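Local coordinates for protein Dmd discriminator of mRNA degradation (PDB 5I8J) that probably serves as a phage antitoxin that binds and neutralises the bacterial RNase toxin RnlA, so protecting phage mRNA from degradation, at residues 6-11 with 24-29; 32-37 with 56-61; 12-17 with 42-47. All coordinates share one frame; numbering follows the deposited sequence.

The three contacts together hold a four-stranded antiparallel sheet, strand order 19-26, 6-14, 46-52, 55-61, and the helix packed on it. Interaction 1 pairs the first two of these strands, interaction 2 lays helix 30-44 over the outer strand 55-61, and interaction 3 joins the far end of strand 6-14 to the helix end and the start of strand 46-52. Interactions 1 and 2 lie about 10 Å apart between centres and meet in the core, where Phe10 CE1 stands 3.3 Å from Thr37 OG1. Interaction 3 lies about 19 Å, centre to centre, from interaction 1, on the opposite side of the chain's centre, and reaches interaction 2 through Leu47, whose CD1 is 3.7 Å from Ala60 O.

Interaction 1: residues 6-11 with 24-29; sequences TKVTFI and IMLSGD
Four backbone hydrogen bonds join residues 6-8 to residues 24-26 as antiparallel strands. Thr6 and Leu26 exchange one pair, Val8 and Ile24 the other; all four bonds lie in the plane of the accepting carbonyl, and the straightest, Val8 N to Ile24 O, measures 2.9 Å with 175° at the hydrogen. Between these pairs Lys7 faces Met25 as a non-hydrogen-bonded pair.

The apolar contacts divide between the two faces. On the helix-covered face, Ile24 CD1 meets the Phe10 ring obliquely, 3.6 Å from Phe10 CE2, while Val8 CG1 lies over one face of that ring, offset toward its rim. Val8 CG2 meets Leu26 CD1 at 3.8 Å. On the other face Met25, bent at chi2 (-54°) and chi3 (-63°), folds back so that its SD rests 3.6 Å from Lys7 CB, and the lysine chain crosses it obliquely on its way outward.

A water links the end of the ladder to the following loop: it accepts from Thr6 OG1 at 2.7 Å and donates to Leu26 O and Gly28 O. Phe10 also packs on Val36, Thr37 and Leu40 of helix 30-44. Together the two strands form a beta hairpin, with the face of Val8, Ile24 and Leu26 turned to that helix.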
loop_
_atom_site.group_PDB
_atom_site.type_symbol
_atom_site.label_atom_id
_atom_site.label_comp_id
_atom_site.label_asym_id
_atom_site.label_seq_id
_atom_site.Cartn_x
_atom_site.Cartn_y
_atom_site.Cartn_z
ATOM N N THR A 6 -16.022 4.336 3.925
ATOM C CA THR A 6 -14.728 4.768 3.399
ATOM C C THR A 6 -13.818 3.553 3.326
ATOM O O THR A 6 -13.635 2.864 4.321
ATOM C CB THR A 6 -14.101 5.856 4.285
ATOM O OG1 THR A 6 -14.978 6.987 4.349
ATOM C CG2 THR A 6 -12.747 6.301 3.750
ATOM N N LYS A 7 -13.262 3.268 2.149
ATOM C CA LYS A 7 -12.326 2.158 2.030
ATOM C C LYS A 7 -10.911 2.665 2.271
ATOM O O LYS A 7 -10.394 3.493 1.515
ATOM C CB LYS A 7 -12.412 1.487 0.655
ATOM C CG LYS A 7 -11.502 0.266 0.526
ATOM C CD LYS A 7 -11.606 -0.360 -0.856
ATOM C CE LYS A 7 -11.205 0.639 -1.935
ATOM N NZ LYS A 7 -11.385 0.098 -3.311
ATOM N N VAL A 8 -10.293 2.171 3.332
ATOM C CA VAL A 8 -8.945 2.598 3.671
ATOM C C VAL A 8 -7.983 1.456 3.413
ATOM O O VAL A 8 -8.177 0.354 3.901
ATOM C CB VAL A 8 -8.846 3.053 5.142
ATOM C CG1 VAL A 8 -7.469 3.659 5.415
ATOM C CG2 VAL A 8 -9.937 4.075 5.445
ATOM N N THR A 9 -6.956 1.720 2.614
ATOM C CA THR A 9 -5.906 0.736 2.392
ATOM C C THR A 9 -4.759 1.019 3.359
ATOM O O THR A 9 -4.210 2.112 3.362
ATOM C CB THR A 9 -5.377 0.772 0.945
ATOM O OG1 THR A 9 -6.450 0.492 0.025
ATOM C CG2 THR A 9 -4.262 -0.253 0.764
ATOM N N PHE A 10 -4.428 0.038 4.182
ATOM C CA PHE A 10 -3.339 0.145 5.140
ATOM C C PHE A 10 -2.154 -0.643 4.624
ATOM O O PHE A 10 -2.306 -1.792 4.178
ATOM C CB PHE A 10 -3.759 -0.378 6.519
ATOM C CG PHE A 10 -4.809 0.454 7.194
ATOM C CD1 PHE A 10 -4.452 1.508 8.026
ATOM C CD2 PHE A 10 -6.152 0.189 6.995
ATOM C CE1 PHE A 10 -5.413 2.274 8.647
ATOM C CE2 PHE A 10 -7.126 0.956 7.612
ATOM C CZ PHE A 10 -6.760 1.998 8.437
ATOM N N ILE A 11 -0.978 -0.024 4.670
ATOM C CA ILE A 11 0.257 -0.711 4.323
ATOM C C ILE A 11 1.180 -0.661 5.516
ATOM O O ILE A 11 1.410 0.399 6.070
ATOM C CB ILE A 11 0.967 -0.080 3.126
ATOM C CG1 ILE A 11 -0.012 0.152 1.978
ATOM C CG2 ILE A 11 2.124 -0.965 2.688
ATOM C CD1 ILE A 11 0.561 1.105 0.969
ATOM N N ILE A 24 -9.762 -1.928 4.750
ATOM C CA ILE A 24 -10.733 -1.908 5.848
ATOM C C ILE A 24 -11.824 -0.898 5.526
ATOM O O ILE A 24 -11.519 0.219 5.117
ATOM C CB ILE A 24 -10.059 -1.553 7.194
ATOM C CG1 ILE A 24 -8.935 -2.545 7.491
ATOM C CG2 ILE A 24 -11.073 -1.596 8.350
ATOM C CD1 ILE A 24 -8.159 -2.246 8.760
ATOM N N MET A 25 -13.093 -1.286 5.689
ATOM C CA MET A 25 -14.188 -0.344 5.469
ATOM C C MET A 25 -14.544 0.332 6.779
ATOM O O MET A 25 -14.880 -0.342 7.760
ATOM C CB MET A 25 -15.435 -1.044 4.916
ATOM C CG MET A 25 -15.224 -1.847 3.647
ATOM S SD MET A 25 -14.461 -0.879 2.347
ATOM C CE MET A 25 -15.685 0.376 2.045
ATOM N N LEU A 26 -14.498 1.659 6.794
ATOM C CA LEU A 26 -14.762 2.416 8.016
ATOM C C LEU A 26 -15.925 3.366 7.814
ATOM O O LEU A 26 -16.039 4.005 6.774
ATOM C CB LEU A 26 -13.523 3.206 8.441
ATOM C CG LEU A 26 -12.263 2.383 8.721
ATOM C CD1 LEU A 26 -11.088 3.323 9.005
ATOM C CD2 LEU A 26 -12.502 1.406 9.877
ATOM N N SER A 27 -16.790 3.470 8.816
ATOM C CA SER A 27 -17.959 4.325 8.686
ATOM C C SER A 27 -17.719 5.721 9.247
ATOM O O SER A 27 -18.539 6.621 9.046
ATOM C CB SER A 27 -19.149 3.688 9.386
ATOM O OG SER A 27 -18.889 3.615 10.777
ATOM N N GLY A 28 -16.595 5.903 9.936
ATOM C CA GLY A 28 -16.302 7.162 10.589
ATOM C C GLY A 28 -15.417 8.079 9.769
ATOM O O GLY A 28 -15.388 8.006 8.542
ATOM N N ASP A 29 -14.680 8.941 10.459
ATOM C CA ASP A 29 -13.917 9.977 9.789
ATOM C C ASP A 29 -12.516 10.058 10.375
ATOM O O ASP A 29 -11.945 9.032 10.743
ATOM C CB ASP A 29 -14.666 11.303 9.889
ATOM C CG ASP A 29 -16.042 11.236 9.231
ATOM O OD1 ASP A 29 -16.128 10.776 8.068
ATOM O OD2 ASP A 29 -17.042 11.606 9.884
HETATM O O HOH W 1 -16.571 6.667 6.488
#

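Interaction 2: residues 32-37 with 56-61; sequences EIEWVT and KVFEAD
Glu34 comes over one face of the Phe58 ring, its CG above the centre, 3.6 Å from the ring centroid and only 5° off the ring normal, a CH-pi contact. Glu34 is extended beyond CG, and its carboxylate continues across the ring nearly parallel to it, the two planes 7° apart, with Glu34 CD 3.8 Å from Phe58 CE1. Phe58 reaches this place with CG anti to its backbone N (chi1 -168°).

Thr37, one helical turn on from Ile33, comes to the edge of the same ring: its CB lies in the ring plane, 3.6 Å from Phe58 CD2. Its methyl CG2, anti to the backbone N, also reaches Ala60 CB at 4.1 Å. Thr37 OG1, beside the backbone N, turns back along the helix and donates to Ile33 O at 2.7 Å, from above the carbonyl plane; that oxygen also accepts from Thr37 N.

Segments 32-37 and 56-61 thus meet by packing alone, and Arg30 of the same helix adds the polar link by donating to Val57 O. Arg30 also forms a salt bridge with Glu34 OE2, which probably offsets the charge of the carboxylate stacked on the ring, so dispersion probably dominates between the two segments.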
loop_
_atom_site.group_PDB
_atom_site.type_symbol
_atom_site.label_atom_id
_atom_site.label_comp_id
_atom_site.label_asym_id
_atom_site.label_seq_id
_atom_site.Cartn_x
_atom_site.Cartn_y
_atom_site.Cartn_z
ATOM N N GLU A 32 -11.411 8.181 13.793
ATOM C CA GLU A 32 -11.386 6.731 13.677
ATOM C C GLU A 32 -10.209 6.239 12.846
ATOM O O GLU A 32 -9.548 5.278 13.207
ATOM C CB GLU A 32 -12.684 6.198 13.065
ATOM C CG GLU A 32 -12.660 4.680 12.947
ATOM C CD GLU A 32 -13.875 4.110 12.269
ATOM O OE1 GLU A 32 -14.518 4.840 11.495
ATOM O OE2 GLU A 32 -14.171 2.920 12.502
ATOM N N ILE A 33 -9.968 6.890 11.720
ATOM C CA ILE A 33 -8.879 6.484 10.838
ATOM C C ILE A 33 -7.543 6.561 11.576
ATOM O O ILE A 33 -6.726 5.631 11.516
ATOM C CB ILE A 33 -8.838 7.354 9.575
ATOM C CG1 ILE A 33 -10.113 7.139 8.754
ATOM C CG2 ILE A 33 -7.627 7.003 8.728
ATOM C CD1 ILE A 33 -10.331 8.173 7.674
ATOM N N GLU A 34 -7.333 7.659 12.297
ATOM C CA GLU A 34 -6.082 7.810 13.047
ATOM C C GLU A 34 -5.944 6.758 14.146
ATOM O O GLU A 34 -4.868 6.165 14.322
ATOM C CB GLU A 34 -5.975 9.223 13.636
ATOM C CG GLU A 34 -5.753 10.303 12.577
ATOM C CD GLU A 34 -5.543 11.695 13.168
ATOM O OE1 GLU A 34 -5.338 11.812 14.392
ATOM O OE2 GLU A 34 -5.577 12.671 12.397
ATOM N N TRP A 35 -7.020 6.531 14.899
ATOM C CA TRP A 35 -6.980 5.562 15.998
ATOM C C TRP A 35 -6.697 4.159 15.463
ATOM O O TRP A 35 -5.875 3.430 16.002
ATOM C CB TRP A 35 -8.294 5.559 16.805
ATOM C CG TRP A 35 -8.133 4.816 18.096
ATOM C CD1 TRP A 35 -7.768 5.341 19.303
ATOM C CD2 TRP A 35 -8.261 3.400 18.297
ATOM N NE1 TRP A 35 -7.685 4.345 20.247
ATOM C CE2 TRP A 35 -7.981 3.146 19.657
ATOM C CE3 TRP A 35 -8.597 2.327 17.465
ATOM C CZ2 TRP A 35 -8.030 1.864 20.203
ATOM C CZ3 TRP A 35 -8.651 1.051 18.016
ATOM C CH2 TRP A 35 -8.363 0.831 19.366
ATOM N N VAL A 36 -7.384 3.791 14.390
ATOM C CA VAL A 36 -7.206 2.475 13.792
ATOM C C VAL A 36 -5.763 2.325 13.310
ATOM O O VAL A 36 -5.149 1.265 13.492
ATOM C CB VAL A 36 -8.208 2.248 12.636
ATOM C CG1 VAL A 36 -7.840 1.019 11.818
ATOM C CG2 VAL A 36 -9.603 2.084 13.214
ATOM N N THR A 37 -5.214 3.398 12.757
ATOM C CA THR A 37 -3.828 3.378 12.270
ATOM C C THR A 37 -2.857 3.165 13.424
ATOM O O THR A 37 -1.956 2.324 13.356
ATOM C CB THR A 37 -3.473 4.674 11.528
ATOM O OG1 THR A 37 -4.350 4.828 10.400
ATOM C CG2 THR A 37 -2.021 4.630 11.029
ATOM N N LYS A 56 -1.949 9.138 0.725
ATOM C CA LYS A 56 -1.644 8.879 2.131
ATOM C C LYS A 56 -2.285 9.934 3.018
ATOM O O LYS A 56 -2.069 11.127 2.815
ATOM C CB LYS A 56 -0.133 8.854 2.373
ATOM C CG LYS A 56 0.231 8.554 3.818
ATOM C CD LYS A 56 1.737 8.432 4.001
ATOM C CE LYS A 56 2.430 9.730 3.649
ATOM N NZ LYS A 56 3.905 9.656 3.916
ATOM N N VAL A 57 -3.069 9.503 4.004
ATOM C CA VAL A 57 -3.785 10.458 4.846
ATOM C C VAL A 57 -3.265 10.486 6.285
ATOM O O VAL A 57 -3.508 11.444 7.023
ATOM C CB VAL A 57 -5.311 10.165 4.841
ATOM C CG1 VAL A 57 -5.877 10.284 3.415
ATOM C CG2 VAL A 57 -5.610 8.786 5.427
ATOM N N PHE A 58 -2.547 9.441 6.682
ATOM C CA PHE A 58 -2.007 9.357 8.031
ATOM C C PHE A 58 -0.965 8.257 8.099
ATOM O O PHE A 58 -0.985 7.340 7.289
ATOM C CB PHE A 58 -3.130 9.088 9.044
ATOM C CG PHE A 58 -2.725 9.273 10.468
ATOM C CD1 PHE A 58 -2.399 10.528 10.952
ATOM C CD2 PHE A 58 -2.693 8.195 11.338
ATOM C CE1 PHE A 58 -2.031 10.698 12.273
ATOM C CE2 PHE A 58 -2.328 8.360 12.657
ATOM C CZ PHE A 58 -1.995 9.619 13.124
ATOM N N GLU A 59 -0.052 8.343 9.063
ATOM C CA GLU A 59 0.818 7.210 9.338
ATOM C C GLU A 59 1.316 7.247 10.767
ATOM O O GLU A 59 1.346 8.312 11.387
ATOM C CB GLU A 59 1.996 7.173 8.367
ATOM C CG GLU A 59 2.944 8.335 8.469
ATOM C CD GLU A 59 3.852 8.405 7.254
ATOM O OE1 GLU A 59 4.503 7.382 6.958
ATOM O OE2 GLU A 59 3.892 9.461 6.578
ATOM N N ALA A 60 1.683 6.074 11.278
ATOM C CA ALA A 60 2.171 5.930 12.649
ATOM C C ALA A 60 3.305 4.921 12.652
ATOM O O ALA A 60 3.196 3.867 12.039
ATOM C CB ALA A 60 1.050 5.488 13.585
ATOM N N ASP A 61 4.396 5.241 13.339
ATOM C CA ASP A 61 5.571 4.375 13.317
ATOM C C ASP A 61 5.886 3.880 14.719
ATOM O O ASP A 61 6.381 4.638 15.561
ATOM C CB ASP A 61 6.777 5.114 12.741
ATOM C CG ASP A 61 7.972 4.196 12.496
ATOM O OD1 ASP A 61 7.899 3.005 12.840
ATOM O OD2 ASP A 61 9.000 4.677 11.974
#

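Interaction 3: residues 12-17 with 42-47; sequences GWFKSG and EVNNAL
Trp13 and Leu47 form the tight part of this contact. Their backbones exchange two hydrogen bonds as an antiparallel hydrogen-bonded pair: Trp13 N donates to Leu47 O at 2.8 Å, and Leu47 N to Trp13 O at 3.0 Å, both in the plane of the accepting carbonyl. Leu47 O is further approached by Gly12 CA at 3.2 Å in a CA-H...O contact. The two side chains run side by side in the same direction, Leu47 CD2 lying 3.9 Å from Trp13 CE3, and Leu47 O sits at the edge of the indole, close to its plane. On the other face of the sheet the methyl of Ala46 presses to 3.2 Å from Trp13 O. The Phe14 ring on that face presents its edge to Asn44 O, 3.5 Å from Phe14 CD1, while the amide plane of Asn44 is turned 71° from the ring and its ND2 is bonded to Leu40 O. Phe20 of strand 19-26 packs here against Phe14, Asn44 and Ala46.

Past Phe14 and Ala46 the segments diverge and the contacts loosen. The helix ends in a Schellman motif, with Asn45 at positive phi, and the chain turns from there into strand 46-52. On the exposed side Lys15 touches only with its aliphatic part, CG 3.6 Å from Asn45 O, and bends at chi3 and chi4 to take its NZ to Arg63 O. A water bridges the wider separation here, accepting from Lys15 N and donating to Asn45 O at 2.8 Å.

Trp13 NE1 is committed to Asp23 OD2 of the second subunit, and the indole packs on Thr9 of that subunit. The same residue therefore contributes to the strand pairing through its backbone and serves the dimer through its ring, whereas across the segments the Lys15-Asn45 side is joined by one bridging water and an aliphatic touch.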
loop_
_atom_site.group_PDB
_atom_site.type_symbol
_atom_site.label_atom_id
_atom_site.label_comp_id
_atom_site.label_asym_id
_atom_site.label_seq_id
_atom_site.Cartn_x
_atom_site.Cartn_y
_atom_site.Cartn_z
ATOM N N GLY A 12 1.688 -1.817 5.918
ATOM C CA GLY A 12 2.501 -1.931 7.116
ATOM C C GLY A 12 3.869 -2.526 6.832
ATOM O O GLY A 12 4.013 -3.403 5.970
ATOM N N TRP A 13 4.870 -2.006 7.538
ATOM C CA TRP A 13 6.221 -2.556 7.567
ATOM C C TRP A 13 6.597 -2.986 8.975
ATOM O O TRP A 13 6.617 -2.160 9.898
ATOM C CB TRP A 13 7.250 -1.531 7.088
ATOM C CG TRP A 13 7.217 -1.230 5.633
ATOM C CD1 TRP A 13 8.060 -1.723 4.674
ATOM C CD2 TRP A 13 6.326 -0.328 4.965
ATOM N NE1 TRP A 13 7.728 -1.195 3.444
ATOM C CE2 TRP A 13 6.676 -0.338 3.596
ATOM C CE3 TRP A 13 5.264 0.474 5.387
ATOM C CZ2 TRP A 13 5.993 0.426 2.645
ATOM C CZ3 TRP A 13 4.588 1.238 4.434
ATOM C CH2 TRP A 13 4.963 1.203 3.080
ATOM N N PHE A 14 6.893 -4.273 9.139
ATOM C CA PHE A 14 7.432 -4.774 10.398
ATOM C C PHE A 14 8.876 -4.299 10.542
ATOM O O PHE A 14 9.482 -3.843 9.570
ATOM C CB PHE A 14 7.385 -6.305 10.464
ATOM C CG PHE A 14 5.996 -6.875 10.504
ATOM C CD1 PHE A 14 5.190 -6.707 11.621
ATOM C CD2 PHE A 14 5.504 -7.599 9.434
ATOM C CE1 PHE A 14 3.911 -7.241 11.651
ATOM C CE2 PHE A 14 4.228 -8.134 9.461
ATOM C CZ PHE A 14 3.430 -7.953 10.568
ATOM N N LYS A 15 9.427 -4.403 11.749
ATOM C CA LYS A 15 10.832 -4.043 11.970
ATOM C C LYS A 15 11.771 -4.852 11.085
ATOM O O LYS A 15 12.813 -4.359 10.640
ATOM C CB LYS A 15 11.208 -4.236 13.438
ATOM C CG LYS A 15 10.463 -3.316 14.390
ATOM C CD LYS A 15 10.710 -3.728 15.838
ATOM C CE LYS A 15 12.189 -3.677 16.174
ATOM N NZ LYS A 15 12.789 -2.332 15.903
ATOM N N SER A 16 11.391 -6.098 10.829
ATOM C CA SER A 16 12.123 -6.983 9.909
ATOM C C SER A 16 12.172 -6.500 8.462
ATOM O O SER A 16 12.969 -7.000 7.660
ATOM C CB SER A 16 11.484 -8.368 9.919
ATOM O OG SER A 16 10.203 -8.297 9.310
ATOM N N GLY A 17 11.304 -5.560 8.104
ATOM C CA GLY A 17 11.182 -5.176 6.709
ATOM C C GLY A 17 10.109 -5.971 5.982
ATOM O O GLY A 17 9.740 -5.644 4.846
ATOM N N GLU A 42 0.791 -0.080 16.577
ATOM C CA GLU A 42 1.290 -0.392 17.913
ATOM C C GLU A 42 1.241 -1.892 18.187
ATOM O O GLU A 42 2.217 -2.468 18.671
ATOM C CB GLU A 42 0.505 0.358 18.993
ATOM C CG GLU A 42 1.113 0.153 20.367
ATOM C CD GLU A 42 0.506 1.042 21.432
ATOM O OE1 GLU A 42 -0.731 1.237 21.419
ATOM O OE2 GLU A 42 1.287 1.545 22.279
ATOM N N VAL A 43 0.109 -2.517 17.869
ATOM C CA VAL A 43 -0.049 -3.962 18.054
ATOM C C VAL A 43 1.041 -4.733 17.304
ATOM O O VAL A 43 1.548 -5.752 17.781
ATOM C CB VAL A 43 -1.438 -4.430 17.580
ATOM C CG1 VAL A 43 -1.516 -5.953 17.498
ATOM C CG2 VAL A 43 -2.513 -3.902 18.510
ATOM N N ASN A 44 1.424 -4.220 16.141
ATOM C CA ASN A 44 2.346 -4.940 15.279
ATOM C C ASN A 44 3.789 -4.468 15.364
ATOM O O ASN A 44 4.649 -4.972 14.633
ATOM C CB ASN A 44 1.842 -4.859 13.836
ATOM C CG ASN A 44 0.640 -5.762 13.602
ATOM O OD1 ASN A 44 0.770 -6.983 13.627
ATOM N ND2 ASN A 44 -0.531 -5.166 13.388
ATOM N N ASN A 45 4.055 -3.522 16.263
ATOM C CA ASN A 45 5.368 -2.882 16.344
ATOM C C ASN A 45 5.846 -2.482 14.953
ATOM O O ASN A 45 6.950 -2.822 14.538
ATOM C CB ASN A 45 6.381 -3.806 17.013
ATOM C CG ASN A 45 6.042 -4.072 18.465
ATOM O OD1 ASN A 45 6.240 -3.213 19.316
ATOM N ND2 ASN A 45 5.524 -5.261 18.751
ATOM N N ALA A 46 4.988 -1.767 14.236
ATOM C CA ALA A 46 5.182 -1.548 12.813
ATOM C C ALA A 46 5.023 -0.084 12.417
ATOM O O ALA A 46 4.533 0.740 13.188
ATOM C CB ALA A 46 4.191 -2.418 12.019
ATOM N N LEU A 47 5.461 0.223 11.207
ATOM C CA LEU A 47 5.117 1.468 10.540
ATOM C C LEU A 47 3.867 1.180 9.736
ATOM O O LEU A 47 3.855 0.242 8.953
ATOM C CB LEU A 47 6.250 1.940 9.625
ATOM C CG LEU A 47 5.902 2.995 8.571
ATOM C CD1 LEU A 47 5.552 4.325 9.228
ATOM C CD2 LEU A 47 7.043 3.167 7.579
HETATM O O HOH W 2 7.785 -5.386 13.913
#